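Local coordinates for trehalose-6-phosphate phosphatase (Candida albicans, PDB 5DXI), which is a phosphatase domain of the haloacid dehalogenase (HAD) superfamily, modelled with a magnesium ion, a beryllium trifluoride ion and a bound glycan, at residues 51-56 / 77-82; 154-159 / 180-185; 197-202 / 249-254; 282-287 / 291-296. All blocks are in the same frame, centred on the assembly; numbering follows the deposited sequence.

Contact 1 (51-56 / 77-82); sequences RILDVL and KWMGNK
Leu53, inside helix 47-58, faces Met79 of helix 72-79 and the type I beta turn from Met79 to Lys82, a turn closed by the 3.1 Å bond from Lys82 N to Met79 O. One methyl carries the whole contact. Leu53 CD1 lies 3.7 Å from Met79 SD, and it is also 3.9 Å from the aliphatic Lys82 CD. The leucine and methionine side chains run at about a right angle to each other. Met79 bends at its second torsion (chi2 -74°), which brings SD round to the leucine although its CB leaves the backbone in another direction. Lys82 is kinked near its end (chi3 -127°, chi4 -75°); its methylene CD rests against Leu53 while its ammonium turns back. There Lys82 NZ is hydrogen-bonded to Asn50 OD1, about one turn before Leu53 on the same helix, and makes a weak 3.0 Å bond to Trp78 O, so that Lys82 ties Asn50 of one helix to Trp78 of the other. On another side of helix 47-58, Ile52 packs on Leu291 of helix 287-298, and Leu56 on Ala298; Trp78 leans on Phe74, Ile44 and Pro45.

Contact 2 (154-159 / 180-185); sequences FQAEKC and ANIEVR. With GLC (alpha-D-glucopyranose), chain C.
The smaller antiparallel sheet, which carries part of the glycan pocket on strand 181-186, is backed here by helix 149-165, with Ile182 facing Ala156 and Cys159. Ile182 CD1 does the touching: it sits 3.7 Å from Cys159 CB. The backbone oxygen Ala156 O is 3.5 Å from Ile182 CD1, a plain van der Waals approach. The long branch of the isoleucine is extended (chi2 171°), which carries CD1 out to the helix. Cys159 SG adds a flank at 3.8 Å from Ile182 CD1. Neighbouring residues of the strand serve the sugar instead: Glu183 OE2 accepts a bond from O4 of alpha-D-glucopyranose, modelled shorter than a normal hydrogen bond and so of doubtful length, while Glu183 OE1 forms a salt bridge with Lys136, which probably helps to hold the carboxylate. Asn181 ND2 is hydrogen-bonded to O2 of another alpha-D-glucopyranose. Strand 181-186 runs between strands 140-143 and 173-178; Ile182 also packs on Trp142 and Val175, and Cys159 on Phe121 and Tyr124 of helix 113-126.

Contact 3 (197-202 / 249-254); sequences RLVLHP and KKWKGD
Two helix ends on the HAD core domain meet through one indole: Trp251, near the end of helix 235-253, reaches across to Val199 and Leu200 where helix 191-199 finishes. The backbones stay well apart, 10.9 Å between Leu200 CA and Trp251 CA, and the large ring bridges the gap. Trp251 CH2 lies 4.0 Å from Val199 CG1, and Trp251 CZ2 lies 4.2 Å from Leu200 CD2, so the benzo part of the indole makes both touches. Each methyl comes obliquely to the ring; the leucine and the tryptophan slide past one another in opposite directions. Val199 presents CG1 because that branch stands opposite the backbone N (chi1 165°). Leu200 is the centre of an inverse gamma turn, in which His201 N makes a weak bond to Val199 O, and this turn leads the chain away from the helix. In the Rossmann-like HAD fold both helices flank the main sheet: Leu198 packs on Leu24 and Leu26 of strand 23-27 and on Trp65 and Ile67 of strand 62-67, and Val199 on Leu24, Leu244 and Ile247. Trp251 also makes a cation-pi contact with Arg256. Within segment 249-254, Lys250 NZ and Asp254 OD2 form a salt bridge of 3.1 Å, its hydrogen bond weak.

Contact 4 (282-287 / 291-296); sequences AHLNEP and LETLGL
Leu291 N donates to Pro287 O at 2.9 Å, the i+4 to i bond of the first turn of helix 287-298. This helix follows strand 282-284 at the edge of the main sheet of this HAD fold; Glu286 takes the N-cap position and Pro287 opens the helix. The same carbonyl oxygen is flanked by the leucine side chain, with Leu291 CG 3.4 Å from Pro287 O. The methine comes this close because CG stands beside the backbone N (chi1 -57°), near the N-H that the carbonyl receives. Deeper in, Leu284 points from the strand toward the helix and meets Thr293, two residues after Leu291. Its side chain crosses that of Thr293 at a slant and offers both methyls to the hydroxyl. Thr293 OG1 is itself hydrogen-bonded to Gln289 O, one turn earlier in the helix, which gives this buried polar atom a partner beside the apolar methyls. Leu284 and Thr293 also share Arg10 and Leu8 as neighbours, and Leu291 packs on Lys48 of helix 47-58. Of the two leucine methyls, Leu284 CD1 is nearer Thr293 OG1, at 3.6 Å, and Leu284 CD2 follows at 3.9 Å.

Overall arrangement
Contacts 1, 3 and 4 belong to the core domain around the eight-stranded sheet, whereas contact 2 joins the smaller antiparallel sheet to helix 149-165, its centre about 32 Å from that of contact 1 and on the opposite side of the chain's centre. Contacts 1 and 4 alone touch: helices 47-58 and 287-298 pack together, Ile52 CG2 lying 3.6 Å from Leu294 CB. Strand 181-186 of contact 2 leads on to helix 191-199 of contact 3. Contact 2 is fully buried; contact 1 is buried except at Lys82, contact 3 reaches the surface at Leu200, and contact 4 is partly buried. Contacts 1 to 3 rest chiefly on apolar carbons, including a lysine methylene in contact 1; contact 4 adds a backbone bond.

Contact 1 (51-56 / 77-82)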
loop_
_atom_site.group_PDB
_atom_site.type_symbol
_atom_site.label_atom_id
_atom_site.label_comp_id
_atom_site.label_asym_id
_atom_site.label_seq_id
_atom_site.Cartn_x
_atom_site.Cartn_y
_atom_site.Cartn_z
ATOM N N ARG A 51 -2.741 -3.061 19.191
ATOM C CA ARG A 51 -3.991 -3.472 19.837
ATOM C C ARG A 51 -5.110 -3.577 18.806
ATOM O O ARG A 51 -5.914 -4.523 18.810
ATOM C CB ARG A 51 -4.376 -2.488 20.948
ATOM C CG ARG A 51 -5.560 -2.940 21.809
ATOM C CD ARG A 51 -5.673 -2.092 23.089
ATOM N NE ARG A 51 -4.933 -0.825 22.993
ATOM C CZ ARG A 51 -5.505 0.378 22.913
ATOM N NH1 ARG A 51 -6.829 0.487 22.925
ATOM N NH2 ARG A 51 -4.752 1.471 22.824
ATOM N N ILE A 52 -5.140 -2.607 17.902
ATOM C CA ILE A 52 -6.107 -2.627 16.819
ATOM C C ILE A 52 -5.974 -3.905 16.000
ATOM O O ILE A 52 -6.956 -4.621 15.782
ATOM C CB ILE A 52 -5.920 -1.397 15.908
ATOM C CG1 ILE A 52 -6.377 -0.137 16.647
ATOM C CG2 ILE A 52 -6.692 -1.573 14.599
ATOM C CD1 ILE A 52 -5.988 1.178 15.960
ATOM N N LEU A 53 -4.747 -4.230 15.608
ATOM C CA LEU A 53 -4.514 -5.399 14.775
ATOM C C LEU A 53 -4.889 -6.679 15.509
ATOM O O LEU A 53 -5.477 -7.586 14.916
ATOM C CB LEU A 53 -3.058 -5.445 14.300
ATOM C CG LEU A 53 -2.612 -4.311 13.368
ATOM C CD1 LEU A 53 -1.129 -4.436 13.021
ATOM C CD2 LEU A 53 -3.473 -4.246 12.083
ATOM N N ASP A 54 -4.544 -6.767 16.792
ATOM C CA ASP A 54 -4.906 -7.952 17.574
ATOM C C ASP A 54 -6.420 -8.141 17.632
ATOM O O ASP A 54 -6.934 -9.213 17.311
ATOM C CB ASP A 54 -4.330 -7.873 18.993
ATOM C CG ASP A 54 -4.524 -9.165 19.774
ATOM O OD1 ASP A 54 -4.462 -10.254 19.154
ATOM O OD2 ASP A 54 -4.733 -9.092 21.004
ATOM N N VAL A 55 -7.138 -7.087 18.004
ATOM C CA VAL A 55 -8.591 -7.184 18.119
ATOM C C VAL A 55 -9.234 -7.470 16.770
ATOM O O VAL A 55 -10.113 -8.334 16.652
ATOM C CB VAL A 55 -9.211 -5.899 18.692
ATOM C CG1 VAL A 55 -10.732 -6.015 18.709
ATOM C CG2 VAL A 55 -8.678 -5.627 20.084
ATOM N N LEU A 56 -8.794 -6.754 15.744
ATOM C CA LEU A 56 -9.371 -6.959 14.422
ATOM C C LEU A 56 -9.063 -8.355 13.882
ATOM O O LEU A 56 -9.953 -9.031 13.361
ATOM C CB LEU A 56 -8.874 -5.884 13.456
ATOM C CG LEU A 56 -9.429 -4.478 13.708
ATOM C CD1 LEU A 56 -8.986 -3.543 12.600
ATOM C CD2 LEU A 56 -10.939 -4.478 13.846
ATOM N N LYS A 77 9.918 -8.499 10.811
ATOM C CA LYS A 77 10.305 -7.977 12.110
ATOM C C LYS A 77 9.141 -7.343 12.868
ATOM O O LYS A 77 8.844 -7.725 14.002
ATOM C CB LYS A 77 11.426 -6.949 11.946
ATOM C CG LYS A 77 11.916 -6.336 13.254
ATOM C CD LYS A 77 12.981 -5.274 13.001
ATOM C CE LYS A 77 14.358 -5.865 12.775
ATOM N NZ LYS A 77 15.395 -4.811 12.565
ATOM N N TRP A 78 8.456 -6.406 12.226
ATOM C CA TRP A 78 7.470 -5.601 12.937
ATOM C C TRP A 78 6.028 -6.059 12.788
ATOM O O TRP A 78 5.189 -5.620 13.557
ATOM C CB TRP A 78 7.601 -4.148 12.510
ATOM C CG TRP A 78 8.898 -3.558 12.926
ATOM C CD1 TRP A 78 9.907 -3.141 12.113
ATOM C CD2 TRP A 78 9.340 -3.321 14.270
ATOM N NE1 TRP A 78 10.950 -2.649 12.865
ATOM C CE2 TRP A 78 10.623 -2.745 14.191
ATOM C CE3 TRP A 78 8.767 -3.529 15.529
ATOM C CZ2 TRP A 78 11.360 -2.394 15.328
ATOM C CZ3 TRP A 78 9.492 -3.160 16.656
ATOM C CH2 TRP A 78 10.774 -2.598 16.543
ATOM N N MET A 79 5.749 -6.962 11.843
ATOM C CA MET A 79 4.388 -7.457 11.633
ATOM C C MET A 79 4.291 -8.975 11.615
ATOM O O MET A 79 3.187 -9.519 11.533
ATOM C CB MET A 79 3.812 -6.914 10.312
ATOM C CG MET A 79 3.597 -5.431 10.363
ATOM S SD MET A 79 2.149 -5.087 11.379
ATOM C CE MET A 79 2.622 -3.497 12.008
ATOM N N GLY A 80 5.436 -9.653 11.687
ATOM C CA GLY A 80 5.501 -11.095 11.485
ATOM C C GLY A 80 4.766 -12.000 12.464
ATOM O O GLY A 80 4.247 -13.059 12.085
ATOM N N ASN A 81 4.731 -11.605 13.728
ATOM C CA ASN A 81 4.061 -12.411 14.738
ATOM C C ASN A 81 2.618 -11.957 14.927
ATOM O O ASN A 81 1.908 -12.423 15.817
ATOM C CB ASN A 81 4.816 -12.332 16.065
ATOM C CG ASN A 81 4.975 -10.908 16.544
ATOM O OD1 ASN A 81 4.432 -9.978 15.943
ATOM N ND2 ASN A 81 5.712 -10.727 17.628
ATOM N N LYS A 82 2.189 -11.004 14.113
ATOM C CA LYS A 82 0.815 -10.563 14.212
ATOM C C LYS A 82 0.022 -11.377 13.215
ATOM O O LYS A 82 0.581 -11.918 12.262
ATOM C CB LYS A 82 0.724 -9.058 13.982
ATOM C CG LYS A 82 1.619 -8.294 14.953
ATOM C CD LYS A 82 1.257 -6.828 14.994
ATOM C CE LYS A 82 2.468 -5.966 14.750
ATOM N NZ LYS A 82 3.400 -5.899 15.915
#

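Contact 2 (154-159 / 180-185)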
loop_
_atom_site.group_PDB
_atom_site.type_symbol
_atom_site.label_atom_id
_atom_site.label_comp_id
_atom_site.label_asym_id
_atom_site.label_seq_id
_atom_site.Cartn_x
_atom_site.Cartn_y
_atom_site.Cartn_z
ATOM N N PHE A 154 15.344 19.127 -6.966
ATOM C CA PHE A 154 15.925 19.415 -8.270
ATOM C C PHE A 154 16.598 18.172 -8.836
ATOM O O PHE A 154 16.350 17.788 -9.980
ATOM C CB PHE A 154 16.932 20.564 -8.176
ATOM C CG PHE A 154 17.608 20.889 -9.482
ATOM C CD1 PHE A 154 16.915 21.527 -10.498
ATOM C CD2 PHE A 154 18.945 20.574 -9.683
ATOM C CE1 PHE A 154 17.535 21.829 -11.701
ATOM C CE2 PHE A 154 19.574 20.878 -10.878
ATOM C CZ PHE A 154 18.868 21.505 -11.890
ATOM N N GLN A 155 17.474 17.565 -8.042
ATOM C CA GLN A 155 18.171 16.353 -8.460
ATOM C C GLN A 155 17.200 15.204 -8.718
ATOM O O GLN A 155 17.407 14.398 -9.628
ATOM C CB GLN A 155 19.210 15.936 -7.420
ATOM C CG GLN A 155 20.322 16.947 -7.260
ATOM C CD GLN A 155 21.026 17.238 -8.569
ATOM O OE1 GLN A 155 21.377 18.386 -8.840
ATOM N NE2 GLN A 155 21.232 16.211 -9.392
ATOM N N ALA A 156 16.147 15.141 -7.907
ATOM C CA ALA A 156 15.131 14.105 -8.032
ATOM C C ALA A 156 14.435 14.195 -9.369
ATOM O O ALA A 156 14.239 13.178 -10.033
ATOM C CB ALA A 156 14.116 14.209 -6.920
ATOM N N GLU A 157 14.083 15.417 -9.766
ATOM C CA GLU A 157 13.341 15.634 -11.000
ATOM C C GLU A 157 14.118 15.192 -12.229
ATOM O O GLU A 157 13.539 14.657 -13.182
ATOM C CB GLU A 157 12.965 17.111 -11.146
ATOM C CG GLU A 157 12.464 17.480 -12.536
ATOM C CD GLU A 157 11.724 18.809 -12.557
ATOM O OE1 GLU A 157 12.146 19.736 -11.830
ATOM O OE2 GLU A 157 10.738 18.929 -13.320
ATOM N N LYS A 158 15.432 15.379 -12.200
ATOM C CA LYS A 158 16.228 15.058 -13.372
ATOM C C LYS A 158 16.737 13.622 -13.296
ATOM O O LYS A 158 17.126 13.036 -14.308
ATOM C CB LYS A 158 17.371 16.064 -13.539
ATOM C CG LYS A 158 16.843 17.509 -13.626
ATOM C CD LYS A 158 16.766 18.007 -15.080
ATOM C CE LYS A 158 15.355 18.504 -15.442
ATOM N NZ LYS A 158 14.717 19.351 -14.385
ATOM N N CYS A 159 16.730 13.049 -12.097
ATOM C CA CYS A 159 16.942 11.619 -11.977
ATOM C C CYS A 159 15.736 10.899 -12.577
ATOM O O CYS A 159 15.895 9.939 -13.321
ATOM C CB CYS A 159 17.158 11.209 -10.521
ATOM S SG CYS A 159 17.480 9.425 -10.319
ATOM N N ALA A 180 9.583 11.921 -0.987
ATOM C CA ALA A 180 11.023 12.160 -0.878
ATOM C C ALA A 180 11.829 10.933 -1.308
ATOM O O ALA A 180 12.865 10.613 -0.699
ATOM C CB ALA A 180 11.406 12.589 0.561
ATOM N N ASN A 181 11.341 10.228 -2.331
ATOM C CA ASN A 181 12.107 9.114 -2.880
ATOM C C ASN A 181 11.847 8.897 -4.366
ATOM O O ASN A 181 10.948 9.495 -4.959
ATOM C CB ASN A 181 11.828 7.807 -2.085
ATOM C CG ASN A 181 10.449 7.155 -2.412
ATOM O OD1 ASN A 181 10.043 7.051 -3.564
ATOM N ND2 ASN A 181 9.757 6.699 -1.379
ATOM N N ILE A 182 12.681 8.059 -4.967
ATOM C CA ILE A 182 12.372 7.486 -6.259
ATOM C C ILE A 182 12.465 5.982 -6.063
ATOM O O ILE A 182 13.399 5.505 -5.424
ATOM C CB ILE A 182 13.332 7.952 -7.366
ATOM C CG1 ILE A 182 13.161 9.446 -7.615
ATOM C CG2 ILE A 182 13.050 7.215 -8.674
ATOM C CD1 ILE A 182 14.213 10.017 -8.534
ATOM N N GLU A 183 11.526 5.224 -6.587
ATOM C CA GLU A 183 11.586 3.785 -6.474
ATOM C C GLU A 183 11.463 3.200 -7.852
ATOM O O GLU A 183 10.759 3.724 -8.662
ATOM C CB GLU A 183 10.481 3.248 -5.552
ATOM C CG GLU A 183 10.532 3.751 -4.113
ATOM C CD GLU A 183 10.166 2.707 -3.081
ATOM O OE1 GLU A 183 10.398 1.535 -3.306
ATOM O OE2 GLU A 183 9.661 3.065 -2.030
ATOM N N VAL A 184 12.175 2.122 -8.106
ATOM C CA VAL A 184 12.094 1.406 -9.374
ATOM C C VAL A 184 11.791 -0.072 -9.146
ATOM O O VAL A 184 12.426 -0.732 -8.326
ATOM C CB VAL A 184 13.399 1.538 -10.182
ATOM C CG1 VAL A 184 13.298 0.755 -11.479
ATOM C CG2 VAL A 184 13.695 3.013 -10.478
ATOM N N ARG A 185 10.802 -0.588 -9.861
ATOM C CA ARG A 185 10.459 -1.987 -9.737
ATOM C C ARG A 185 9.778 -2.441 -11.030
ATOM O O ARG A 185 9.347 -1.595 -11.812
ATOM C CB ARG A 185 9.569 -2.200 -8.512
ATOM C CG ARG A 185 8.267 -1.494 -8.611
ATOM C CD ARG A 185 7.091 -2.417 -8.349
ATOM N NE ARG A 185 5.893 -1.601 -8.199
ATOM C CZ ARG A 185 5.243 -1.047 -9.214
ATOM N NH1 ARG A 185 5.645 -1.263 -10.463
ATOM N NH2 ARG A 185 4.179 -0.299 -8.984
HETATM C C1 GLC C . 9.683 3.770 3.480
HETATM C C2 GLC C . 10.815 2.837 3.072
HETATM C C3 GLC C . 10.708 2.528 1.575
HETATM C C4 GLC C . 9.336 1.949 1.280
HETATM C C5 GLC C . 8.271 2.941 1.740
HETATM C C6 GLC C . 6.893 2.332 1.567
HETATM O O1 GLC C . 9.836 5.037 2.841
HETATM O O2 GLC C . 12.058 3.466 3.369
HETATM O O3 GLC C . 11.695 1.577 1.205
HETATM O O4 GLC C . 9.183 1.703 -0.134
HETATM O O5 GLC C . 8.411 3.226 3.122
HETATM O O6 GLC C . 6.759 1.221 2.462
#

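Contact 3 (197-202 / 249-254)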
loop_
_atom_site.group_PDB
_atom_site.type_symbol
_atom_site.label_atom_id
_atom_site.label_comp_id
_atom_site.label_asym_id
_atom_site.label_seq_id
_atom_site.Cartn_x
_atom_site.Cartn_y
_atom_site.Cartn_z
ATOM N N ARG A 197 -5.554 -10.140 -6.298
ATOM C CA ARG A 197 -5.373 -11.520 -5.859
ATOM C C ARG A 197 -6.043 -11.809 -4.522
ATOM O O ARG A 197 -6.371 -12.963 -4.225
ATOM C CB ARG A 197 -3.888 -11.864 -5.771
ATOM C CG ARG A 197 -3.241 -12.056 -7.134
ATOM C CD ARG A 197 -1.744 -12.210 -6.971
ATOM N NE ARG A 197 -1.055 -12.278 -8.256
ATOM C CZ ARG A 197 -0.248 -13.278 -8.592
ATOM N NH1 ARG A 197 -0.043 -14.266 -7.735
ATOM N NH2 ARG A 197 0.358 -13.287 -9.769
ATOM N N LEU A 198 -6.258 -10.763 -3.732
ATOM C CA LEU A 198 -6.831 -10.910 -2.395
ATOM C C LEU A 198 -8.333 -10.737 -2.395
ATOM O O LEU A 198 -9.043 -11.407 -1.641
ATOM C CB LEU A 198 -6.202 -9.909 -1.430
ATOM C CG LEU A 198 -4.736 -10.149 -1.079
ATOM C CD1 LEU A 198 -4.185 -9.013 -0.201
ATOM C CD2 LEU A 198 -4.538 -11.520 -0.390
ATOM N N VAL A 199 -8.813 -9.822 -3.232
ATOM C CA VAL A 199 -10.232 -9.519 -3.310
ATOM C C VAL A 199 -10.978 -10.555 -4.152
ATOM O O VAL A 199 -12.000 -11.098 -3.729
ATOM C CB VAL A 199 -10.458 -8.120 -3.894
ATOM C CG1 VAL A 199 -11.911 -7.926 -4.321
ATOM C CG2 VAL A 199 -10.022 -7.055 -2.899
ATOM N N LEU A 200 -10.464 -10.832 -5.344
ATOM C CA LEU A 200 -11.121 -11.796 -6.223
ATOM C C LEU A 200 -10.629 -13.182 -5.873
ATOM O O LEU A 200 -9.901 -13.805 -6.644
ATOM C CB LEU A 200 -10.845 -11.479 -7.689
ATOM C CG LEU A 200 -11.337 -10.108 -8.151
ATOM C CD1 LEU A 200 -10.951 -9.894 -9.599
ATOM C CD2 LEU A 200 -12.848 -9.951 -7.953
ATOM N N HIS A 201 -11.049 -13.657 -4.708
ATOM C CA HIS A 201 -10.477 -14.853 -4.095
ATOM C C HIS A 201 -11.398 -15.283 -2.958
ATOM O O HIS A 201 -11.968 -14.435 -2.273
ATOM C CB HIS A 201 -9.061 -14.558 -3.575
ATOM C CG HIS A 201 -8.227 -15.778 -3.322
ATOM N ND1 HIS A 201 -7.685 -16.533 -4.341
ATOM C CD2 HIS A 201 -7.810 -16.351 -2.167
ATOM C CE1 HIS A 201 -6.990 -17.531 -3.824
ATOM N NE2 HIS A 201 -7.045 -17.441 -2.506
ATOM N N PRO A 202 -11.551 -16.599 -2.744
ATOM C CA PRO A 202 -12.407 -17.029 -1.636
ATOM C C PRO A 202 -11.915 -16.504 -0.286
ATOM O O PRO A 202 -10.754 -16.699 0.079
ATOM C CB PRO A 202 -12.306 -18.558 -1.686
ATOM C CG PRO A 202 -11.886 -18.874 -3.088
ATOM C CD PRO A 202 -11.001 -17.736 -3.501
ATOM N N LYS A 249 -16.499 -1.462 -10.310
ATOM C CA LYS A 249 -17.185 -1.153 -11.555
ATOM C C LYS A 249 -17.523 -2.448 -12.305
ATOM O O LYS A 249 -18.561 -2.542 -12.959
ATOM C CB LYS A 249 -16.345 -0.232 -12.437
ATOM C CG LYS A 249 -17.037 0.119 -13.731
ATOM C CD LYS A 249 -16.220 1.042 -14.614
ATOM C CE LYS A 249 -17.026 1.411 -15.862
ATOM N NZ LYS A 249 -16.357 2.437 -16.708
ATOM N N LYS A 250 -16.655 -3.448 -12.182
ATOM C CA LYS A 250 -16.887 -4.754 -12.794
ATOM C C LYS A 250 -18.135 -5.362 -12.154
ATOM O O LYS A 250 -19.018 -5.883 -12.848
ATOM C CB LYS A 250 -15.669 -5.669 -12.604
ATOM C CG LYS A 250 -15.851 -7.116 -13.037
ATOM C CD LYS A 250 -15.873 -7.180 -14.556
ATOM C CE LYS A 250 -15.725 -8.597 -15.091
ATOM N NZ LYS A 250 -16.877 -9.477 -14.756
ATOM N N TRP A 251 -18.210 -5.279 -10.826
ATOM C CA TRP A 251 -19.385 -5.756 -10.108
ATOM C C TRP A 251 -20.683 -5.010 -10.471
ATOM O O TRP A 251 -21.749 -5.625 -10.485
ATOM C CB TRP A 251 -19.146 -5.674 -8.606
ATOM C CG TRP A 251 -18.212 -6.734 -8.096
ATOM C CD1 TRP A 251 -17.860 -7.895 -8.727
ATOM C CD2 TRP A 251 -17.506 -6.727 -6.849
ATOM N NE1 TRP A 251 -16.975 -8.607 -7.946
ATOM C CE2 TRP A 251 -16.747 -7.911 -6.789
ATOM C CE3 TRP A 251 -17.436 -5.825 -5.780
ATOM C CZ2 TRP A 251 -15.927 -8.221 -5.700
ATOM C CZ3 TRP A 251 -16.639 -6.136 -4.704
ATOM C CH2 TRP A 251 -15.889 -7.324 -4.669
ATOM N N LYS A 252 -20.617 -3.704 -10.741
ATOM C CA LYS A 252 -21.832 -2.965 -11.137
ATOM C C LYS A 252 -22.090 -3.046 -12.652
ATOM O O LYS A 252 -23.219 -2.834 -13.096
ATOM C CB LYS A 252 -21.801 -1.503 -10.676
ATOM C CG LYS A 252 -20.572 -0.728 -11.041
ATOM C CD LYS A 252 -20.505 0.598 -10.277
ATOM C CE LYS A 252 -21.607 1.566 -10.695
ATOM N NZ LYS A 252 -21.562 2.830 -9.896
ATOM N N GLY A 253 -21.060 -3.363 -13.437
ATOM C CA GLY A 253 -21.248 -3.625 -14.858
ATOM C C GLY A 253 -22.084 -4.884 -14.962
ATOM O O GLY A 253 -23.065 -4.955 -15.706
ATOM N N ASP A 254 -21.680 -5.889 -14.196
ATOM C CA ASP A 254 -22.517 -7.047 -13.949
ATOM C C ASP A 254 -23.588 -6.523 -13.003
ATOM O O ASP A 254 -23.439 -5.447 -12.446
ATOM C CB ASP A 254 -21.711 -8.192 -13.333
ATOM C CG ASP A 254 -20.490 -8.554 -14.156
ATOM O OD1 ASP A 254 -20.215 -7.844 -15.148
ATOM O OD2 ASP A 254 -19.792 -9.529 -13.804
#

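Contact 4 (282-287 / 291-296)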
loop_
_atom_site.group_PDB
_atom_site.type_symbol
_atom_site.label_atom_id
_atom_site.label_comp_id
_atom_site.label_asym_id
_atom_site.label_seq_id
_atom_site.Cartn_x
_atom_site.Cartn_y
_atom_site.Cartn_z
ATOM N N ALA A 282 -12.436 8.853 -0.565
ATOM C CA ALA A 282 -12.402 9.739 0.593
ATOM C C ALA A 282 -10.985 9.813 1.169
ATOM O O ALA A 282 -10.112 9.005 0.819
ATOM C CB ALA A 282 -13.387 9.257 1.658
ATOM N N HIS A 283 -10.755 10.755 2.072
ATOM C CA HIS A 283 -9.448 10.834 2.716
ATOM C C HIS A 283 -9.520 10.898 4.241
ATOM O O HIS A 283 -10.561 11.229 4.817
ATOM C CB HIS A 283 -8.690 12.053 2.220
ATOM C CG HIS A 283 -9.246 13.327 2.765
ATOM N ND1 HIS A 283 -10.343 13.947 2.209
ATOM C CD2 HIS A 283 -8.937 14.032 3.880
ATOM C CE1 HIS A 283 -10.654 15.012 2.928
ATOM N NE2 HIS A 283 -9.819 15.083 3.948
ATOM N N LEU A 284 -8.384 10.575 4.866
ATOM C CA LEU A 284 -8.113 10.833 6.280
ATOM C C LEU A 284 -6.796 11.576 6.302
ATOM O O LEU A 284 -5.886 11.223 5.551
ATOM C CB LEU A 284 -8.011 9.547 7.103
ATOM C CG LEU A 284 -9.292 8.756 7.346
ATOM C CD1 LEU A 284 -8.973 7.381 7.936
ATOM C CD2 LEU A 284 -10.259 9.535 8.229
ATOM N N ASN A 285 -6.683 12.596 7.148
ATOM C CA ASN A 285 -5.546 13.494 7.090
ATOM C C ASN A 285 -4.223 12.798 7.396
ATOM O O ASN A 285 -3.229 13.034 6.717
ATOM C CB ASN A 285 -5.743 14.662 8.065
ATOM C CG ASN A 285 -6.775 15.648 7.584
ATOM O OD1 ASN A 285 -7.087 15.707 6.394
ATOM N ND2 ASN A 285 -7.334 16.415 8.510
ATOM N N GLU A 286 -4.218 11.943 8.410
ATOM C CA GLU A 286 -2.955 11.385 8.934
ATOM C C GLU A 286 -3.116 10.031 9.547
ATOM O O GLU A 286 -4.237 9.632 9.841
ATOM C CB GLU A 286 -2.373 12.319 9.999
ATOM C CG GLU A 286 -1.722 13.537 9.449
ATOM C CD GLU A 286 -1.900 14.703 10.370
ATOM O OE1 GLU A 286 -2.753 14.612 11.282
ATOM O OE2 GLU A 286 -1.195 15.712 10.176
ATOM N N PRO A 287 -1.986 9.327 9.811
ATOM C CA PRO A 287 -2.095 8.041 10.513
ATOM C C PRO A 287 -2.907 8.124 11.815
ATOM O O PRO A 287 -3.638 7.180 12.143
ATOM C CB PRO A 287 -0.629 7.683 10.801
ATOM C CG PRO A 287 0.110 8.267 9.621
ATOM C CD PRO A 287 -0.606 9.582 9.348
ATOM N N LEU A 291 -5.817 5.452 12.799
ATOM C CA LEU A 291 -5.934 4.589 13.973
ATOM C C LEU A 291 -7.240 4.850 14.739
ATOM O O LEU A 291 -7.845 3.915 15.279
ATOM C CB LEU A 291 -4.725 4.763 14.902
ATOM C CG LEU A 291 -3.375 4.504 14.225
ATOM C CD1 LEU A 291 -2.223 4.436 15.253
ATOM C CD2 LEU A 291 -3.424 3.262 13.358
ATOM N N GLU A 292 -7.684 6.107 14.766
ATOM C CA GLU A 292 -8.980 6.431 15.365
ATOM C C GLU A 292 -10.069 5.625 14.684
ATOM O O GLU A 292 -10.880 4.970 15.343
ATOM C CB GLU A 292 -9.300 7.927 15.244
ATOM C CG GLU A 292 -8.371 8.851 16.017
ATOM C CD GLU A 292 -8.638 10.320 15.728
ATOM O OE1 GLU A 292 -9.522 10.632 14.889
ATOM O OE2 GLU A 292 -7.941 11.174 16.322
ATOM N N THR A 293 -10.047 5.642 13.351
ATOM C CA THR A 293 -11.047 4.947 12.553
ATOM C C THR A 293 -10.954 3.439 12.736
ATOM O O THR A 293 -11.975 2.761 12.900
ATOM C CB THR A 293 -10.914 5.291 11.041
ATOM O OG1 THR A 293 -11.013 6.705 10.852
ATOM C CG2 THR A 293 -12.001 4.610 10.241
ATOM N N LEU A 294 -9.739 2.897 12.691
ATOM C CA LEU A 294 -9.591 1.455 12.886
ATOM C C LEU A 294 -9.967 1.085 14.331
ATOM O O LEU A 294 -10.608 0.046 14.582
ATOM C CB LEU A 294 -8.163 0.999 12.535
ATOM C CG LEU A 294 -7.761 1.230 11.068
ATOM C CD1 LEU A 294 -6.348 0.740 10.793
ATOM C CD2 LEU A 294 -8.752 0.558 10.114
ATOM N N GLY A 295 -9.560 1.936 15.270
ATOM C CA GLY A 295 -9.935 1.778 16.666
ATOM C C GLY A 295 -11.442 1.749 16.847
ATOM O O GLY A 295 -11.975 0.941 17.605
ATOM N N LEU A 296 -12.127 2.631 16.122
ATOM C CA LEU A 296 -13.581 2.679 16.126
ATOM C C LEU A 296 -14.182 1.348 15.699
ATOM O O LEU A 296 -15.055 0.801 16.373
ATOM C CB LEU A 296 -14.078 3.785 15.184
ATOM C CG LEU A 296 -15.600 3.890 15.060
ATOM C CD1 LEU A 296 -16.171 4.432 16.370
ATOM C CD2 LEU A 296 -16.054 4.718 13.842
#